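Local atomic coordinates of peptide methionine sulfoxide reductase msrA/msrB (PDB entry 2H30), a protein that uses its thioredoxin domain to take electrons from DsbD and reduce downstream methionine sulfoxide reductases, which act on oxidised methionine in proteins. Residues Lys39-Lys44 against Asn73-Ala78; Cys50-Ser55 against Val121-Ala126; Glu61-Asp66 against Gly140-Ala145; Val77-Phe82 against Val106-Gly111. The protein carries 2 engineered substitutions. All coordinates share one frame; numbering follows the deposited sequence.

Contact 1: Lys39-Lys44 against Asn73-Ala78; sequences KPTLIK and NLITVA
The parallel strand pair of a beta-alpha-beta crossover, at the centre of the thioredoxin-fold sheet, is formed by Lys39-Lys44 and Asn73-Ala78. Register runs from Thr41 beside Asn73 to Lys44 beside Thr76, and five backbone bonds alternate in direction between the strands. Asn73 N donates to Pro40 O; the shortest follows, Leu42 N to Asn73 O at 2.7 Å, with the donor almost on the C=O axis (176°). The ladder closes with Val77 N to Lys44 O at 2.8 Å.

On the face of Thr41, Ile43 and Ile75, the two isoleucines lie side by side, CG1 of Ile43 3.8 Å from CG1 of Ile75. Ile75 holds CG1 in the crowded position between backbone N and carbonyl carbon (chi1 66°), which also brings it 3.9 Å from Thr41 CG2. Farther along, Ile43 CG2 meets Val77 CG2 at 3.5 Å. On the other face Leu42 and Leu74 point the same way, and their CD2 methyls are pressed to 3.5 Å. Lys44 extends away from this pair to a salt bridge with Glu56.

Strand 124-128 flanks strand 41-45, bonded through Thr41 and Ile43, and strand 105-107 lies beyond Thr76; Met20 of helix 16-20 covers the isoleucines and Trp125 the leucines.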
loop_
_atom_site.group_PDB
_atom_site.type_symbol
_atom_site.label_atom_id
_atom_site.label_comp_id
_atom_site.label_asym_id
_atom_site.label_seq_id
_atom_site.Cartn_x
_atom_site.Cartn_y
_atom_site.Cartn_z
ATOM N N LYS A 39 6.271 -5.340 13.435
ATOM C CA LYS A 39 5.261 -4.329 13.138
ATOM C C LYS A 39 4.276 -4.931 12.138
ATOM O O LYS A 39 4.701 -5.634 11.245
ATOM C CB LYS A 39 5.893 -3.101 12.485
ATOM C CG LYS A 39 6.741 -2.245 13.405
ATOM C CD LYS A 39 7.162 -1.012 12.676
ATOM C CE LYS A 39 8.100 -0.217 13.525
ATOM N NZ LYS A 39 8.450 1.098 12.932
ATOM N N PRO A 40 2.994 -4.577 12.264
ATOM C CA PRO A 40 2.072 -4.928 11.137
ATOM C C PRO A 40 2.393 -4.018 9.944
ATOM O O PRO A 40 3.052 -3.010 10.113
ATOM C CB PRO A 40 0.689 -4.578 11.690
ATOM C CG PRO A 40 0.955 -3.461 12.726
ATOM C CD PRO A 40 2.326 -3.797 13.327
ATOM N N THR A 41 1.869 -4.358 8.773
ATOM C CA THR A 41 2.087 -3.573 7.581
ATOM C C THR A 41 0.741 -3.199 7.010
ATOM O O THR A 41 -0.149 -4.064 6.799
ATOM C CB THR A 41 2.900 -4.374 6.549
ATOM O OG1 THR A 41 4.202 -4.638 7.151
ATOM C CG2 THR A 41 3.171 -3.549 5.291
ATOM N N LEU A 42 0.591 -1.896 6.744
ATOM C CA LEU A 42 -0.652 -1.383 6.136
ATOM C C LEU A 42 -0.287 -1.042 4.712
ATOM O O LEU A 42 0.641 -0.244 4.480
ATOM C CB LEU A 42 -1.108 -0.133 6.909
ATOM C CG LEU A 42 -2.370 0.460 6.308
ATOM C CD1 LEU A 42 -3.589 -0.493 6.377
ATOM C CD2 LEU A 42 -2.570 1.788 7.133
ATOM N N ILE A 43 -0.956 -1.696 3.760
ATOM C CA ILE A 43 -0.575 -1.564 2.338
ATOM C C ILE A 43 -1.682 -0.897 1.561
ATOM O O ILE A 43 -2.839 -1.356 1.622
ATOM C CB ILE A 43 -0.352 -2.930 1.688
ATOM C CG1 ILE A 43 0.724 -3.708 2.467
ATOM C CG2 ILE A 43 0.036 -2.749 0.205
ATOM C CD1 ILE A 43 0.829 -5.148 1.957
ATOM N N LYS A 44 -1.355 0.141 0.837
ATOM C CA LYS A 44 -2.347 0.796 -0.072
ATOM C C LYS A 44 -2.043 0.358 -1.513
ATOM O O LYS A 44 -0.901 0.625 -1.969
ATOM C CB LYS A 44 -2.185 2.313 -0.009
ATOM C CG LYS A 44 -3.276 2.993 -0.879
ATOM C CD LYS A 44 -3.127 4.481 -0.855
ATOM C CE LYS A 44 -4.541 5.061 -1.272
ATOM N NZ LYS A 44 -4.546 6.425 -0.879
ATOM N N ASN A 73 4.304 -0.541 9.551
ATOM C CA ASN A 73 4.951 -0.208 8.283
ATOM C C ASN A 73 3.857 0.276 7.331
ATOM O O ASN A 73 2.885 -0.441 7.142
ATOM C CB ASN A 73 5.564 -1.445 7.656
ATOM C CG ASN A 73 6.564 -2.181 8.604
ATOM O OD1 ASN A 73 6.479 -3.391 8.783
ATOM N ND2 ASN A 73 7.448 -1.429 9.200
ATOM N N LEU A 74 4.020 1.465 6.768
ATOM C CA LEU A 74 3.049 1.922 5.760
ATOM C C LEU A 74 3.736 1.914 4.407
ATOM O O LEU A 74 4.793 2.548 4.187
ATOM C CB LEU A 74 2.621 3.342 6.093
ATOM C CG LEU A 74 1.239 3.427 6.620
ATOM C CD1 LEU A 74 0.968 4.873 7.014
ATOM C CD2 LEU A 74 0.239 3.062 5.561
ATOM N N ILE A 75 3.163 1.108 3.515
ATOM C CA ILE A 75 3.690 1.056 2.155
ATOM C C ILE A 75 2.578 1.108 1.118
ATOM O O ILE A 75 1.407 0.904 1.454
ATOM C CB ILE A 75 4.567 -0.180 1.942
ATOM C CG1 ILE A 75 3.711 -1.402 2.048
ATOM C CG2 ILE A 75 5.752 -0.215 2.966
ATOM C CD1 ILE A 75 4.409 -2.634 1.527
ATOM N N THR A 76 2.942 1.414 -0.117
ATOM C CA THR A 76 1.936 1.366 -1.186
ATOM C C THR A 76 2.455 0.410 -2.264
ATOM O O THR A 76 3.674 0.203 -2.358
ATOM C CB THR A 76 1.625 2.752 -1.805
ATOM O OG1 THR A 76 2.671 3.133 -2.711
ATOM C CG2 THR A 76 1.460 3.790 -0.652
ATOM N N VAL A 77 1.533 -0.129 -3.041
ATOM C CA VAL A 77 1.869 -1.045 -4.130
ATOM C C VAL A 77 1.194 -0.569 -5.412
ATOM O O VAL A 77 -0.027 -0.427 -5.457
ATOM C CB VAL A 77 1.380 -2.421 -3.838
ATOM C CG1 VAL A 77 1.597 -3.350 -5.077
ATOM C CG2 VAL A 77 2.152 -2.993 -2.617
ATOM N N ALA A 78 2.031 -0.379 -6.438
ATOM C CA ALA A 78 1.540 -0.200 -7.817
ATOM C C ALA A 78 1.949 -1.456 -8.564
ATOM O O ALA A 78 2.929 -2.080 -8.198
ATOM C CB ALA A 78 2.124 1.004 -8.486
#

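Contact 2: Cys50-Ser55 against Val121-Ala126; sequences CPLCLS and VYPSWA
The pyrrolidine ring of Pro123, which follows a cis peptide bond, and the thiol of Cys53 lie across each other: Cys53 SG is 3.6 Å from Pro123 N, and Cys53 SG is 4.2 Å from Pro123 CG, so the sulfur rests over the ring as a whole. Leu52 approaches at the CD end instead, its CD2 4.0 Å from Pro123 CD and its side chain crossing the ring at about a right angle. This pairing of a CxxC helix start with a cis-proline loop matches the active site of thioredoxins, and Cys50 and Cys53 are probably the redox pair. The ring of Tyr122 turns away, and its CB alone meets Cys53 SG, at 3.7 Å.

Cys53 is buried and Cys50 partly exposed, consistent with a buried resolving and an accessible attacking thiol, as in thioredoxins. Their sulfurs stand 3.4 Å apart, SG to SG, too far for a disulfide, in agreement with the reduced state. Beyond the ring, Ser141 touches both Leu52 and Pro123, while Trp46 packs on Cys53.

With SG anti to the backbone N (chi1 177°), Cys50 caps the helix, an interaction that could favour its thiolate: Cys53 N donates to Cys50 SG at 3.3 Å, nearly straight at 168°.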
loop_
_atom_site.group_PDB
_atom_site.type_symbol
_atom_site.label_atom_id
_atom_site.label_comp_id
_atom_site.label_asym_id
_atom_site.label_seq_id
_atom_site.Cartn_x
_atom_site.Cartn_y
_atom_site.Cartn_z
ATOM N N CYS A 50 -6.049 6.130 -11.717
ATOM C CA CYS A 50 -7.166 6.349 -10.783
ATOM C C CYS A 50 -6.946 7.733 -10.163
ATOM O O CYS A 50 -6.055 7.922 -9.326
ATOM C CB CYS A 50 -7.119 5.317 -9.667
ATOM S SG CYS A 50 -8.463 5.718 -8.503
ATOM N N PRO A 51 -7.733 8.743 -10.570
ATOM C CA PRO A 51 -7.436 10.074 -10.001
ATOM C C PRO A 51 -7.699 10.168 -8.497
ATOM O O PRO A 51 -7.059 10.996 -7.821
ATOM C CB PRO A 51 -8.368 11.009 -10.790
ATOM C CG PRO A 51 -9.470 10.109 -11.259
ATOM C CD PRO A 51 -8.810 8.811 -11.585
ATOM N N LEU A 52 -8.587 9.344 -7.938
ATOM C CA LEU A 52 -8.753 9.377 -6.505
ATOM C C LEU A 52 -7.470 8.895 -5.841
ATOM O O LEU A 52 -6.986 9.486 -4.879
ATOM C CB LEU A 52 -9.921 8.451 -6.119
ATOM C CG LEU A 52 -10.246 8.449 -4.629
ATOM C CD1 LEU A 52 -10.619 9.859 -4.093
ATOM C CD2 LEU A 52 -11.395 7.397 -4.384
ATOM N N CYS A 53 -6.945 7.777 -6.355
ATOM C CA CYS A 53 -5.674 7.313 -5.836
ATOM C C CYS A 53 -4.616 8.388 -5.934
ATOM O O CYS A 53 -3.881 8.645 -4.924
ATOM C CB CYS A 53 -5.137 6.173 -6.688
ATOM S SG CYS A 53 -6.001 4.603 -6.381
ATOM N N LEU A 54 -4.487 9.049 -7.105
ATOM C CA LEU A 54 -3.452 10.084 -7.216
ATOM C C LEU A 54 -3.668 11.219 -6.207
ATOM O O LEU A 54 -2.714 11.738 -5.601
ATOM C CB LEU A 54 -3.360 10.682 -8.612
ATOM C CG LEU A 54 -3.162 9.663 -9.719
ATOM C CD1 LEU A 54 -2.996 10.515 -10.966
ATOM C CD2 LEU A 54 -1.842 9.011 -9.410
ATOM N N SER A 55 -4.946 11.559 -5.984
ATOM C CA SER A 55 -5.251 12.670 -5.030
ATOM C C SER A 55 -4.872 12.347 -3.595
ATOM O O SER A 55 -4.780 13.256 -2.755
ATOM C CB SER A 55 -6.748 12.983 -5.107
ATOM O OG SER A 55 -7.526 12.003 -4.427
ATOM N N VAL A 121 -10.204 -3.458 -7.219
ATOM C CA VAL A 121 -10.635 -2.070 -7.236
ATOM C C VAL A 121 -9.646 -1.232 -6.469
ATOM O O VAL A 121 -9.028 -1.702 -5.543
ATOM C CB VAL A 121 -12.058 -1.849 -6.738
ATOM C CG1 VAL A 121 -13.086 -2.724 -7.519
ATOM C CG2 VAL A 121 -12.188 -2.013 -5.299
ATOM N N TYR A 122 -9.486 -0.013 -6.931
ATOM C CA TYR A 122 -8.535 0.911 -6.289
ATOM C C TYR A 122 -9.231 2.172 -5.855
ATOM O O TYR A 122 -10.231 2.633 -6.518
ATOM C CB TYR A 122 -7.450 1.294 -7.274
ATOM C CG TYR A 122 -6.570 0.152 -7.763
ATOM C CD1 TYR A 122 -6.025 -0.781 -6.862
ATOM C CD2 TYR A 122 -6.239 0.046 -9.092
ATOM C CE1 TYR A 122 -5.128 -1.778 -7.313
ATOM C CE2 TYR A 122 -5.375 -0.978 -9.537
ATOM C CZ TYR A 122 -4.829 -1.848 -8.629
ATOM O OH TYR A 122 -3.948 -2.812 -9.004
ATOM N N PRO A 123 -8.717 2.780 -4.786
ATOM C CA PRO A 123 -7.699 2.186 -3.898
ATOM C C PRO A 123 -8.317 1.040 -3.110
ATOM O O PRO A 123 -9.545 0.929 -3.006
ATOM C CB PRO A 123 -7.379 3.327 -2.920
ATOM C CG PRO A 123 -8.533 4.287 -3.047
ATOM C CD PRO A 123 -9.239 4.080 -4.310
ATOM N N SER A 124 -7.452 0.180 -2.615
ATOM C CA SER A 124 -7.844 -0.774 -1.576
ATOM C C SER A 124 -6.682 -0.899 -0.632
ATOM O O SER A 124 -5.543 -0.505 -0.976
ATOM C CB SER A 124 -8.103 -2.179 -2.159
ATOM O OG SER A 124 -9.358 -2.187 -2.860
ATOM N N TRP A 125 -6.971 -1.420 0.560
ATOM C CA TRP A 125 -5.929 -1.517 1.609
ATOM C C TRP A 125 -5.869 -2.916 2.145
ATOM O O TRP A 125 -6.910 -3.593 2.194
ATOM C CB TRP A 125 -6.313 -0.587 2.753
ATOM C CG TRP A 125 -6.215 0.897 2.349
ATOM C CD1 TRP A 125 -7.173 1.657 1.656
ATOM C CD2 TRP A 125 -5.166 1.781 2.695
ATOM N NE1 TRP A 125 -6.698 2.961 1.539
ATOM C CE2 TRP A 125 -5.475 3.060 2.154
ATOM C CE3 TRP A 125 -3.947 1.602 3.349
ATOM C CZ2 TRP A 125 -4.613 4.175 2.323
ATOM C CZ3 TRP A 125 -3.081 2.705 3.530
ATOM C CH2 TRP A 125 -3.423 3.986 2.993
ATOM N N ALA A 126 -4.669 -3.341 2.524
ATOM C CA ALA A 126 -4.573 -4.612 3.262
ATOM C C ALA A 126 -3.769 -4.420 4.526
ATOM O O ALA A 126 -2.825 -3.648 4.546
ATOM C CB ALA A 126 -3.937 -5.696 2.382
#

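Contact 3: Glu61-Asp66 against Gly140-Ala145; sequences EKWAQD and GSINEA
Before the last helix of the thioredoxin fold, the loop from Gly140 leads past the indole of Trp63 on helix 51-64, which it also meets through a hydrogen bond from Ser141 to Glu56. At Ile142 the contact begins: its carbonyl O lies in the plane of the indole, at the edge, 3.6 Å from Trp63 CH2. Ile142 CG1 is more distant, 4.5 Å from Trp63 CZ3. Asn143 follows as N-cap of helix 144-152 and brings its carbonyl carbon close to the same CH2.

Glu144 carries most of the packing. Its CA is 3.4 Å from Trp63 CZ2, and its chain, extended with CG anti to the backbone N (chi1 -172°), runs over one indole face in the direction opposite to the tryptophan. CG sits 3.4 Å above that plane, displaced toward the rim, with NE1 its nearest ring atom. Phe69 stacks on Trp63 as well, and Ala147 adds a contact from the same helix as Glu144.

Lys62 and Glu144 remain beyond salt-bridge range, yet one water joins them to the indole. It accepts from Lys62 NZ at 3.1 Å and Trp63 NE1 at 2.8 Å, and donates to Glu144 OE2 at 2.8 Å.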
loop_
_atom_site.group_PDB
_atom_site.type_symbol
_atom_site.label_atom_id
_atom_site.label_comp_id
_atom_site.label_asym_id
_atom_site.label_seq_id
_atom_site.Cartn_x
_atom_site.Cartn_y
_atom_site.Cartn_z
ATOM N N GLU A 61 1.590 9.790 2.057
ATOM C CA GLU A 61 2.973 10.187 2.397
ATOM C C GLU A 61 3.012 10.834 3.788
ATOM O O GLU A 61 3.931 10.558 4.570
ATOM C CB GLU A 61 3.471 11.179 1.345
ATOM C CG GLU A 61 4.959 11.457 1.564
ATOM C CD GLU A 61 5.487 12.573 0.698
ATOM O OE1 GLU A 61 4.731 13.544 0.379
ATOM O OE2 GLU A 61 6.697 12.517 0.331
ATOM N N LYS A 62 2.021 11.687 4.066
ATOM C CA LYS A 62 1.929 12.302 5.408
ATOM C C LYS A 62 1.793 11.264 6.482
ATOM O O LYS A 62 2.463 11.330 7.508
ATOM C CB LYS A 62 0.743 13.255 5.480
ATOM C CG LYS A 62 0.776 14.040 6.773
ATOM C CD LYS A 62 -0.418 15.002 6.815
ATOM C CE LYS A 62 -1.753 14.268 6.688
ATOM N NZ LYS A 62 -2.911 15.147 7.042
ATOM N N TRP A 63 0.915 10.286 6.257
ATOM C CA TRP A 63 0.751 9.272 7.249
ATOM C C TRP A 63 2.037 8.519 7.472
ATOM O O TRP A 63 2.404 8.213 8.634
ATOM C CB TRP A 63 -0.355 8.274 6.855
ATOM C CG TRP A 63 -1.721 8.892 6.717
ATOM C CD1 TRP A 63 -2.126 10.194 7.007
ATOM C CD2 TRP A 63 -2.876 8.224 6.221
ATOM N NE1 TRP A 63 -3.452 10.360 6.718
ATOM C CE2 TRP A 63 -3.945 9.168 6.221
ATOM C CE3 TRP A 63 -3.113 6.924 5.760
ATOM C CZ2 TRP A 63 -5.226 8.843 5.805
ATOM C CZ3 TRP A 63 -4.427 6.578 5.375
ATOM C CH2 TRP A 63 -5.458 7.530 5.400
ATOM N N ALA A 64 2.720 8.198 6.368
ATOM C CA ALA A 64 3.921 7.348 6.484
ATOM C C ALA A 64 4.975 8.054 7.330
ATOM O O ALA A 64 5.751 7.409 7.999
ATOM C CB ALA A 64 4.500 7.010 5.084
ATOM N N GLN A 65 4.960 9.368 7.313
ATOM C CA GLN A 65 5.961 10.181 8.043
ATOM C C GLN A 65 5.515 10.572 9.424
ATOM O O GLN A 65 6.269 11.267 10.158
ATOM C CB GLN A 65 6.246 11.461 7.311
ATOM C CG GLN A 65 7.006 11.274 6.073
ATOM C CD GLN A 65 7.119 12.592 5.392
ATOM O OE1 GLN A 65 8.190 13.229 5.414
ATOM N NE2 GLN A 65 6.003 13.068 4.829
ATOM N N ASP A 66 4.284 10.220 9.780
ATOM C CA ASP A 66 3.686 10.704 11.040
ATOM C C ASP A 66 3.995 9.765 12.183
ATOM O O ASP A 66 3.808 8.544 12.099
ATOM C CB ASP A 66 2.160 10.769 10.870
ATOM C CG ASP A 66 1.482 11.627 11.941
ATOM O OD1 ASP A 66 1.401 11.184 13.099
ATOM O OD2 ASP A 66 1.088 12.784 11.621
ATOM N N GLY A 140 -11.687 0.239 -1.347
ATOM C CA GLY A 140 -11.921 1.695 -1.441
ATOM C C GLY A 140 -11.085 2.461 -0.459
ATOM O O GLY A 140 -10.188 1.894 0.165
ATOM N N SER A 141 -11.369 3.757 -0.422
ATOM C CA SER A 141 -10.600 4.685 0.395
ATOM C C SER A 141 -10.887 4.520 1.858
ATOM O O SER A 141 -12.009 4.134 2.251
ATOM C CB SER A 141 -10.952 6.122 0.047
ATOM O OG SER A 141 -10.695 6.372 -1.282
ATOM N N ILE A 142 -9.890 4.881 2.673
ATOM C CA ILE A 142 -10.066 4.958 4.116
ATOM C C ILE A 142 -9.539 6.323 4.553
ATOM O O ILE A 142 -8.636 6.877 3.899
ATOM C CB ILE A 142 -9.424 3.840 4.935
ATOM C CG1 ILE A 142 -7.896 3.828 4.788
ATOM C CG2 ILE A 142 -10.040 2.479 4.556
ATOM C CD1 ILE A 142 -7.182 2.746 5.601
ATOM N N ASN A 143 -10.147 6.831 5.630
ATOM C CA ASN A 143 -9.627 8.065 6.218
ATOM C C ASN A 143 -8.561 7.828 7.285
ATOM O O ASN A 143 -8.272 6.672 7.640
ATOM C CB ASN A 143 -10.792 8.950 6.719
ATOM C CG ASN A 143 -11.617 8.294 7.782
ATOM O OD1 ASN A 143 -11.116 7.627 8.679
ATOM N ND2 ASN A 143 -12.976 8.481 7.689
ATOM N N GLU A 144 -7.975 8.915 7.807
ATOM C CA GLU A 144 -6.826 8.765 8.769
ATOM C C GLU A 144 -7.207 8.061 10.072
ATOM O O GLU A 144 -6.478 7.137 10.530
ATOM C CB GLU A 144 -6.201 10.087 9.084
ATOM C CG GLU A 144 -4.981 9.909 9.870
ATOM C CD GLU A 144 -4.309 11.235 10.192
ATOM O OE1 GLU A 144 -3.283 11.219 10.906
ATOM O OE2 GLU A 144 -4.789 12.265 9.664
ATOM N N ALA A 145 -8.441 8.287 10.507
ATOM C CA ALA A 145 -8.968 7.644 11.710
ATOM C C ALA A 145 -9.194 6.175 11.515
ATOM O O ALA A 145 -8.898 5.388 12.399
ATOM C CB ALA A 145 -10.313 8.341 12.146
HETATM O O HOH W 1 -4.875 12.791 6.905
#

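Contact 4: Val77-Phe82 against Val106-Gly111; sequences VASPGF and VTDNGG
Asp108 leaves the end of strand 105-107 with its CG anti to the backbone N (chi1 -177°), and its side chain can be followed from sheet to helix. CB is wedged 4.0 Å from Val77 CG1 and 3.9 Å from Ser79 OG. The carboxylate tip then turns to the next element: OD1 accepts from Thr112 N and OD2 from Ile113 N, at the start of helix 112-116. OD2 also accepts a hydrogen bond from a water 2.6 Å away, and that water is hydrogen-bonded to Ser79 OG.

The backbone around it is the parallel strand pair of a second beta-alpha-beta unit, in which strands 73-78 and 105-107 end together. Ala78 N donates to Val106 O, almost exactly along the C=O axis (179°), and Asp108 N returns the bond to Ala78 O. Both chains then make type II turns, Ser79 to Phe82 and Asp108 to Gly111, which lie against one another. Pro80 O is gripped twice: Gly110 N comes in straight at 2.8 Å, while Asn109 ND2, at 3.3 Å, stands above the carbonyl plane. Phe82 packs CD1 3.6 Å from Gly110 O, and Gly111, with positive phi, brings its CA against the same ring, 3.9 Å from Phe82 CG. Phe91 of helix 90-95 covers Ala78, Pro80 and Thr107.

With two amides at a helix N-terminus and a water donating to it, the carboxylate is probably kept ionised, its buried charge balanced in part by the helix dipole, and the water carries that polar network across to the first turn.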
loop_
_atom_site.group_PDB
_atom_site.type_symbol
_atom_site.label_atom_id
_atom_site.label_comp_id
_atom_site.label_asym_id
_atom_site.label_seq_id
_atom_site.Cartn_x
_atom_site.Cartn_y
_atom_site.Cartn_z
ATOM N N VAL A 77 1.533 -0.129 -3.041
ATOM C CA VAL A 77 1.869 -1.045 -4.130
ATOM C C VAL A 77 1.194 -0.569 -5.412
ATOM O O VAL A 77 -0.027 -0.427 -5.457
ATOM C CB VAL A 77 1.380 -2.421 -3.838
ATOM C CG1 VAL A 77 1.597 -3.350 -5.077
ATOM C CG2 VAL A 77 2.152 -2.993 -2.617
ATOM N N ALA A 78 2.031 -0.379 -6.438
ATOM C CA ALA A 78 1.540 -0.200 -7.817
ATOM C C ALA A 78 1.949 -1.456 -8.564
ATOM O O ALA A 78 2.929 -2.080 -8.198
ATOM C CB ALA A 78 2.124 1.004 -8.486
ATOM N N SER A 79 1.168 -1.802 -9.583
ATOM C CA SER A 79 1.290 -3.139 -10.232
ATOM C C SER A 79 1.436 -2.975 -11.731
ATOM O O SER A 79 0.449 -3.108 -12.459
ATOM C CB SER A 79 0.093 -4.025 -9.848
ATOM O OG SER A 79 0.047 -4.245 -8.438
ATOM N N PRO A 80 2.653 -2.660 -12.189
ATOM C CA PRO A 80 2.843 -2.446 -13.648
ATOM C C PRO A 80 2.307 -3.603 -14.489
ATOM O O PRO A 80 2.498 -4.772 -14.160
ATOM C CB PRO A 80 4.368 -2.319 -13.783
ATOM C CG PRO A 80 4.813 -1.674 -12.459
ATOM C CD PRO A 80 3.894 -2.419 -11.441
ATOM N N GLY A 81 1.580 -3.267 -15.550
ATOM C CA GLY A 81 1.080 -4.319 -16.425
ATOM C C GLY A 81 -0.150 -5.050 -15.991
ATOM O O GLY A 81 -0.634 -5.921 -16.700
ATOM N N PHE A 82 -0.725 -4.678 -14.844
ATOM C CA PHE A 82 -1.881 -5.325 -14.296
ATOM C C PHE A 82 -3.020 -4.313 -14.287
ATOM O O PHE A 82 -2.791 -3.125 -13.945
ATOM C CB PHE A 82 -1.559 -5.747 -12.843
ATOM C CG PHE A 82 -2.702 -6.347 -12.131
ATOM C CD1 PHE A 82 -3.247 -7.583 -12.547
ATOM C CD2 PHE A 82 -3.224 -5.746 -10.981
ATOM C CE1 PHE A 82 -4.296 -8.166 -11.818
ATOM C CE2 PHE A 82 -4.273 -6.309 -10.278
ATOM C CZ PHE A 82 -4.850 -7.535 -10.681
ATOM N N VAL A 106 6.071 0.182 -3.764
ATOM C CA VAL A 106 6.571 -1.107 -4.279
ATOM C C VAL A 106 5.998 -1.279 -5.670
ATOM O O VAL A 106 4.826 -1.021 -5.905
ATOM C CB VAL A 106 6.098 -2.226 -3.370
ATOM C CG1 VAL A 106 6.405 -3.656 -3.975
ATOM C CG2 VAL A 106 6.677 -2.089 -1.991
ATOM N N THR A 107 6.801 -1.801 -6.600
ATOM C CA THR A 107 6.342 -2.054 -7.949
ATOM C C THR A 107 6.228 -3.573 -8.126
ATOM O O THR A 107 7.259 -4.288 -8.108
ATOM C CB THR A 107 7.255 -1.388 -9.000
ATOM O OG1 THR A 107 8.645 -1.727 -8.799
ATOM C CG2 THR A 107 7.111 0.091 -8.957
ATOM N N ASP A 108 5.015 -4.054 -8.277
ATOM C CA ASP A 108 4.734 -5.499 -8.377
ATOM C C ASP A 108 4.382 -5.767 -9.830
ATOM O O ASP A 108 3.251 -5.634 -10.250
ATOM C CB ASP A 108 3.538 -5.821 -7.482
ATOM C CG ASP A 108 3.190 -7.296 -7.439
ATOM O OD1 ASP A 108 3.676 -8.073 -8.315
ATOM O OD2 ASP A 108 2.405 -7.663 -6.539
ATOM N N ASN A 109 5.411 -6.172 -10.612
ATOM C CA ASN A 109 5.188 -6.345 -12.041
ATOM C C ASN A 109 4.191 -7.470 -12.245
ATOM O O ASN A 109 4.441 -8.608 -11.743
ATOM C CB ASN A 109 6.548 -6.653 -12.694
ATOM C CG ASN A 109 6.490 -6.613 -14.235
ATOM O OD1 ASN A 109 7.422 -7.097 -14.900
ATOM N ND2 ASN A 109 5.435 -6.072 -14.798
ATOM N N GLY A 110 3.075 -7.171 -12.915
ATOM C CA GLY A 110 1.992 -8.145 -13.139
ATOM C C GLY A 110 1.000 -8.322 -11.994
ATOM O O GLY A 110 0.007 -9.059 -12.088
ATOM N N GLY A 111 1.224 -7.589 -10.903
ATOM C CA GLY A 111 0.206 -7.599 -9.844
ATOM C C GLY A 111 0.046 -8.927 -9.096
ATOM O O GLY A 111 -1.083 -9.338 -8.794
HETATM O O HOH W 2 0.135 -6.305 -6.571
#

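Contacts 1 and 4 share Val77 and Ala78 and lie on opposite edges of strand 73-78, their centres 14 Å apart. Contact 2 reaches the same sheet through strand 124-128, where Ile43 N and Ala126 O make a probable hydrogen bond of 2.8 Å, and it holds the likely redox site, Cys50 and Cys53. The centres of contacts 1 and 2 are 13 Å apart. Contact 4 touches contact 2, away from the sulfurs, where Phe82 CD2 lies 3.6 Å from Tyr122 OH. Contact 3 sits near the far end of helix 51-64 from the cysteines; Trp63 CB touches Leu74 CD1 at 3.7 Å. Contacts 3 and 4 are 21 Å apart between centres, without touching.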